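Local coordinates for protein xyloglucan-specific endo-beta-1,4-glucanase BoGH9A (Bacteroides ovatus, PDB 6DHT) that cleaves the beta-1,4-linked glucan backbone of xyloglucans internally, releasing xyloglucan oligosaccharides at the cell surface of a gut bacterium, at residues M135-A149 with P251-K263. Sequence-based numbering, arbitrary orientation.
Sequences MAGHPDNHVLIHPSA and PVDCKQQRYVVQK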
loop_
_atom_site.group_PDB
_atom_site.type_symbol
_atom_site.label_atom_id
_atom_site.label_comp_id
_atom_site.label_asym_id
_atom_site.label_seq_id
_atom_site.Cartn_x
_atom_site.Cartn_y
_atom_site.Cartn_z
ATOM N N MET A 135 -6.661 -19.652 -15.233
ATOM C CA MET A 135 -8.092 -19.884 -15.207
ATOM C C MET A 135 -8.670 -19.234 -13.967
ATOM O O MET A 135 -7.937 -18.885 -13.043
ATOM C CB MET A 135 -8.372 -21.389 -15.161
ATOM C CG MET A 135 -7.723 -22.165 -16.297
ATOM S SD MET A 135 -8.484 -21.825 -17.896
ATOM C CE MET A 135 -9.830 -23.008 -17.826
ATOM N N ALA A 136 -9.987 -19.085 -13.942
ATOM C CA ALA A 136 -10.662 -18.614 -12.747
ATOM C C ALA A 136 -10.396 -19.566 -11.563
ATOM O O ALA A 136 -10.282 -20.792 -11.721
ATOM C CB ALA A 136 -12.142 -18.481 -13.014
ATOM N N GLY A 137 -10.294 -18.988 -10.371
ATOM C CA GLY A 137 -10.152 -19.744 -9.145
ATOM C C GLY A 137 -10.948 -19.115 -8.010
ATOM O O GLY A 137 -11.287 -17.945 -8.061
ATOM N N HIS A 138 -11.252 -19.904 -6.987
ATOM C CA HIS A 138 -12.029 -19.453 -5.828
ATOM C C HIS A 138 -13.311 -18.684 -6.187
ATOM O O HIS A 138 -13.459 -17.493 -5.899
ATOM C CB HIS A 138 -11.153 -18.648 -4.871
ATOM C CG HIS A 138 -10.066 -19.461 -4.244
ATOM N ND1 HIS A 138 -8.809 -19.562 -4.796
ATOM C CD2 HIS A 138 -10.056 -20.246 -3.139
ATOM C CE1 HIS A 138 -8.064 -20.360 -4.049
ATOM N NE2 HIS A 138 -8.794 -20.780 -3.034
ATOM N N PRO A 139 -14.268 -19.373 -6.812
ATOM C CA PRO A 139 -15.544 -18.721 -7.132
ATOM C C PRO A 139 -16.256 -18.181 -5.889
ATOM O O PRO A 139 -16.933 -17.167 -5.983
ATOM C CB PRO A 139 -16.345 -19.852 -7.787
ATOM C CG PRO A 139 -15.682 -21.099 -7.346
ATOM C CD PRO A 139 -14.240 -20.771 -7.261
ATOM N N ASP A 140 -16.069 -18.837 -4.748
ATOM C CA ASP A 140 -16.634 -18.404 -3.482
ATOM C C ASP A 140 -18.149 -18.171 -3.592
ATOM O O ASP A 140 -18.704 -17.264 -2.965
ATOM C CB ASP A 140 -15.889 -17.157 -2.969
ATOM C CG ASP A 140 -14.492 -17.485 -2.440
ATOM O OD1 ASP A 140 -14.192 -18.679 -2.205
ATOM O OD2 ASP A 140 -13.656 -16.562 -2.252
ATOM N N ASN A 141 -18.800 -19.026 -4.381
ATOM C CA ASN A 141 -20.260 -19.022 -4.515
ATOM C C ASN A 141 -20.912 -20.034 -3.585
ATOM O O ASN A 141 -22.140 -20.057 -3.449
ATOM C CB ASN A 141 -20.664 -19.313 -5.960
ATOM C CG ASN A 141 -19.927 -20.511 -6.550
ATOM O OD1 ASN A 141 -19.268 -21.274 -5.836
ATOM N ND2 ASN A 141 -20.034 -20.674 -7.867
ATOM N N HIS A 142 -20.087 -20.859 -2.952
ATOM C CA HIS A 142 -20.564 -21.865 -2.014
ATOM C C HIS A 142 -19.792 -21.754 -0.703
ATOM O O HIS A 142 -18.870 -22.520 -0.439
ATOM C CB HIS A 142 -20.398 -23.257 -2.628
ATOM C CG HIS A 142 -21.095 -24.339 -1.869
ATOM N ND1 HIS A 142 -20.554 -24.928 -0.747
ATOM C CD2 HIS A 142 -22.291 -24.942 -2.070
ATOM C CE1 HIS A 142 -21.386 -25.846 -0.289
ATOM N NE2 HIS A 142 -22.447 -25.874 -1.074
ATOM N N VAL A 143 -20.188 -20.787 0.119
ATOM C CA VAL A 143 -19.465 -20.439 1.335
ATOM C C VAL A 143 -20.356 -20.640 2.559
ATOM O O VAL A 143 -21.518 -20.254 2.548
ATOM C CB VAL A 143 -18.955 -18.962 1.244
ATOM C CG1 VAL A 143 -18.244 -18.526 2.518
ATOM C CG2 VAL A 143 -18.022 -18.812 0.062
ATOM N N LEU A 144 -19.787 -21.227 3.603
ATOM C CA LEU A 144 -20.539 -21.603 4.801
ATOM C C LEU A 144 -20.500 -20.545 5.885
ATOM O O LEU A 144 -19.449 -19.974 6.179
ATOM C CB LEU A 144 -19.949 -22.882 5.393
ATOM C CG LEU A 144 -20.617 -24.210 5.034
ATOM C CD1 LEU A 144 -20.992 -24.296 3.565
ATOM C CD2 LEU A 144 -19.679 -25.344 5.417
ATOM N N ILE A 145 -21.649 -20.295 6.498
ATOM C CA ILE A 145 -21.671 -19.556 7.748
ATOM C C ILE A 145 -21.021 -20.429 8.811
ATOM O O ILE A 145 -21.580 -21.450 9.219
ATOM C CB ILE A 145 -23.115 -19.196 8.184
ATOM C CG1 ILE A 145 -23.806 -18.309 7.141
ATOM C CG2 ILE A 145 -23.113 -18.532 9.552
ATOM C CD1 ILE A 145 -23.226 -16.889 6.983
ATOM N N HIS A 146 -19.824 -20.053 9.233
ATOM C CA HIS A 146 -19.145 -20.670 10.358
ATOM C C HIS A 146 -20.000 -20.510 11.618
ATOM O O HIS A 146 -20.792 -19.579 11.703
ATOM C CB HIS A 146 -17.804 -19.979 10.543
ATOM C CG HIS A 146 -16.862 -20.683 11.464
ATOM N ND1 HIS A 146 -16.655 -20.276 12.764
ATOM C CD2 HIS A 146 -16.041 -21.739 11.267
ATOM C CE1 HIS A 146 -15.748 -21.050 13.327
ATOM N NE2 HIS A 146 -15.351 -21.943 12.436
ATOM N N PRO A 147 -19.870 -21.435 12.585
ATOM C CA PRO A 147 -20.646 -21.248 13.814
ATOM C C PRO A 147 -20.409 -19.891 14.490
ATOM O O PRO A 147 -21.341 -19.349 15.079
ATOM C CB PRO A 147 -20.155 -22.395 14.700
ATOM C CG PRO A 147 -19.831 -23.477 13.734
ATOM C CD PRO A 147 -19.246 -22.771 12.532
ATOM N N SER A 148 -19.201 -19.344 14.381
ATOM C CA SER A 148 -18.902 -18.047 14.990
ATOM C C SER A 148 -19.673 -16.897 14.328
ATOM O O SER A 148 -19.802 -15.814 14.906
ATOM C CB SER A 148 -17.414 -17.750 14.897
ATOM O OG SER A 148 -17.012 -17.702 13.540
ATOM N N ALA A 149 -20.195 -17.137 13.129
ATOM C CA ALA A 149 -20.877 -16.105 12.360
ATOM C C ALA A 149 -22.395 -16.262 12.329
ATOM O O ALA A 149 -23.081 -15.447 11.714
ATOM C CB ALA A 149 -20.326 -16.075 10.924
ATOM N N PRO A 251 -4.658 -21.926 -7.476
ATOM C CA PRO A 251 -6.031 -21.786 -6.973
ATOM C C PRO A 251 -7.007 -22.902 -7.401
ATOM O O PRO A 251 -7.819 -23.353 -6.591
ATOM C CB PRO A 251 -6.464 -20.433 -7.545
ATOM C CG PRO A 251 -5.210 -19.658 -7.622
ATOM C CD PRO A 251 -4.138 -20.655 -8.002
ATOM N N VAL A 252 -6.912 -23.369 -8.641
ATOM C CA VAL A 252 -7.820 -24.411 -9.110
ATOM C C VAL A 252 -7.632 -25.743 -8.388
ATOM O O VAL A 252 -8.524 -26.593 -8.420
ATOM C CB VAL A 252 -7.714 -24.618 -10.629
ATOM C CG1 VAL A 252 -8.216 -23.382 -11.358
ATOM C CG2 VAL A 252 -6.311 -24.955 -11.030
ATOM N N ASP A 253 -6.489 -25.923 -7.731
ATOM C CA ASP A 253 -6.214 -27.151 -6.975
ATOM C C ASP A 253 -6.549 -27.050 -5.475
ATOM O O ASP A 253 -6.338 -28.004 -4.708
ATOM C CB ASP A 253 -4.758 -27.551 -7.200
ATOM C CG ASP A 253 -4.459 -27.818 -8.671
ATOM O OD1 ASP A 253 -5.363 -28.320 -9.371
ATOM O OD2 ASP A 253 -3.354 -27.508 -9.139
ATOM N N CYS A 254 -7.094 -25.910 -5.060
ATOM C CA CYS A 254 -7.476 -25.720 -3.669
ATOM C C CYS A 254 -8.794 -26.422 -3.390
ATOM O O CYS A 254 -9.728 -26.334 -4.185
ATOM C CB CYS A 254 -7.600 -24.227 -3.347
ATOM S SG CYS A 254 -6.017 -23.385 -3.290
ATOM N N LYS A 255 -8.877 -27.124 -2.266
ATOM C CA LYS A 255 -10.043 -27.959 -2.008
ATOM C C LYS A 255 -10.689 -27.737 -0.650
ATOM O O LYS A 255 -11.775 -28.250 -0.406
ATOM C CB LYS A 255 -9.660 -29.432 -2.200
ATOM C CG LYS A 255 -9.331 -29.743 -3.652
ATOM C CD LYS A 255 -8.788 -31.137 -3.871
ATOM C CE LYS A 255 -8.191 -31.251 -5.274
ATOM N NZ LYS A 255 -9.003 -30.539 -6.319
ATOM N N GLN A 256 -10.045 -26.992 0.239
ATOM C CA GLN A 256 -10.644 -26.714 1.544
ATOM C C GLN A 256 -11.957 -25.947 1.443
ATOM O O GLN A 256 -12.170 -25.157 0.521
ATOM C CB GLN A 256 -9.690 -25.940 2.442
ATOM C CG GLN A 256 -8.591 -26.740 3.061
ATOM C CD GLN A 256 -7.835 -25.934 4.099
ATOM O OE1 GLN A 256 -8.340 -25.675 5.195
ATOM N NE2 GLN A 256 -6.643 -25.478 3.736
ATOM N N GLN A 257 -12.836 -26.173 2.409
ATOM C CA GLN A 257 -14.112 -25.476 2.456
ATOM C C GLN A 257 -13.885 -24.012 2.857
ATOM O O GLN A 257 -13.021 -23.725 3.690
ATOM C CB GLN A 257 -15.060 -26.181 3.449
ATOM C CG GLN A 257 -16.384 -25.478 3.718
ATOM C CD GLN A 257 -17.270 -25.374 2.483
ATOM O OE1 GLN A 257 -17.588 -24.269 2.024
ATOM N NE2 GLN A 257 -17.688 -26.523 1.946
ATOM N N ARG A 258 -14.681 -23.122 2.269
ATOM C CA ARG A 258 -14.612 -21.678 2.541
ATOM C C ARG A 258 -15.710 -21.246 3.509
ATOM O O ARG A 258 -16.870 -21.650 3.365
ATOM C CB ARG A 258 -14.723 -20.890 1.224
ATOM C CG ARG A 258 -13.620 -21.200 0.218
ATOM C CD ARG A 258 -12.343 -20.442 0.511
ATOM N NE ARG A 258 -12.269 -19.188 -0.238
ATOM C CZ ARG A 258 -11.152 -18.467 -0.358
ATOM N NH1 ARG A 258 -10.032 -18.818 0.247
ATOM N NH2 ARG A 258 -11.177 -17.352 -1.072
ATOM N N TYR A 259 -15.332 -20.427 4.489
ATOM C CA TYR A 259 -16.243 -19.946 5.528
ATOM C C TYR A 259 -16.207 -18.433 5.652
ATOM O O TYR A 259 -15.176 -17.831 5.374
ATOM C CB TYR A 259 -15.850 -20.487 6.903
ATOM C CG TYR A 259 -15.935 -21.989 7.064
ATOM C CD1 TYR A 259 -14.876 -22.796 6.708
ATOM C CD2 TYR A 259 -17.064 -22.580 7.605
ATOM C CE1 TYR A 259 -14.938 -24.168 6.859
ATOM C CE2 TYR A 259 -17.137 -23.959 7.769
ATOM C CZ TYR A 259 -16.070 -24.742 7.387
ATOM O OH TYR A 259 -16.118 -26.112 7.537
ATOM N N VAL A 260 -17.313 -17.835 6.073
ATOM C CA VAL A 260 -17.283 -16.491 6.659
ATOM C C VAL A 260 -17.369 -16.654 8.168
ATOM O O VAL A 260 -18.103 -17.516 8.680
ATOM C CB VAL A 260 -18.376 -15.520 6.118
ATOM C CG1 VAL A 260 -18.200 -15.281 4.614
ATOM C CG2 VAL A 260 -19.769 -16.027 6.423
ATOM N N VAL A 261 -16.575 -15.876 8.880
ATOM C CA VAL A 261 -16.481 -15.982 10.322
ATOM C C VAL A 261 -17.018 -14.744 11.051
ATOM O O VAL A 261 -17.527 -13.794 10.424
ATOM C CB VAL A 261 -15.047 -16.279 10.728
ATOM C CG1 VAL A 261 -14.581 -17.573 10.072
ATOM C CG2 VAL A 261 -14.127 -15.128 10.318
ATOM N N GLN A 262 -16.896 -14.805 12.378
ATOM C CA GLN A 262 -17.394 -13.819 13.333
ATOM C C GLN A 262 -17.377 -12.370 12.845
ATOM O O GLN A 262 -16.351 -11.878 12.378
ATOM C CB GLN A 262 -16.549 -13.900 14.605
ATOM C CG GLN A 262 -17.028 -13.034 15.765
ATOM C CD GLN A 262 -15.885 -12.536 16.651
ATOM O OE1 GLN A 262 -15.179 -13.323 17.284
ATOM N NE2 GLN A 262 -15.687 -11.212 16.681
ATOM N N LYS A 263 -18.506 -11.696 12.990
ATOM C CA LYS A 263 -18.580 -10.251 12.779
ATOM C C LYS A 263 -17.667 -9.523 13.760
ATOM O O LYS A 263 -17.567 -9.906 14.920
ATOM C CB LYS A 263 -20.024 -9.785 12.972
ATOM C CG LYS A 263 -21.000 -10.312 11.949
ATOM C CD LYS A 263 -22.435 -10.070 12.422
ATOM C CE LYS A 263 -23.450 -10.534 11.406
ATOM N NZ LYS A 263 -24.761 -10.868 12.058
HETATM O O HOH W 1 -10.584 -22.625 -6.380
HETATM O O HOH W 2 -16.162 -23.799 -0.384
HETATM O O HOH W 3 -20.733 -13.089 14.226
HETATM O O HOH W 4 -23.555 -13.232 13.458
#
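Arg-258 and Asp-140 illustrate how a buried ion pair can be fixed from several directions. The arginine grips the carboxylate side-on, Arg-258 NE reaching Asp-140 OD1 at 2.8 Å. Arg-258 NH2 meets the syn lone pair of Asp-140 OD2 in an almost straight bond (177°). Bends at chi2 and chi3 fold the chain back, presenting the guanidinium edge to Asp-140 and one face to His-138, whose CD2 sits over Arg-258 CZ at 3.5 Å. The His-138 ring also packs against Pro-251 and Cys-254, while its ND1 bonds the hydroxyl of Tyr-167.

Strands 143-145 and 259-260 are parallel neighbours in a small mixed sheet of the family 9 glycosyl hydrolase domain: Leu-144 N donates to Arg-258 O, and Leu-144 O accepts from Val-260 N. Leu-144 lies alongside Tyr-259, Leu-144 CB 3.6 Å from Tyr-259 CD2. The edge of His-146 meets the face of that tyrosine in an offset T-shaped pair, planes at 87°. At the far end, Ser-148 OG accepts from Gln-262 N and also bonds His-146 ND1.

Lys-174 adds a second cation to Asp-140 OD2, and Tyr-172 O takes Arg-258 NH1; this network probably favours an ionised carboxylate and holds the guanidinium's rotation near the predicted nucleophile, Asp-171.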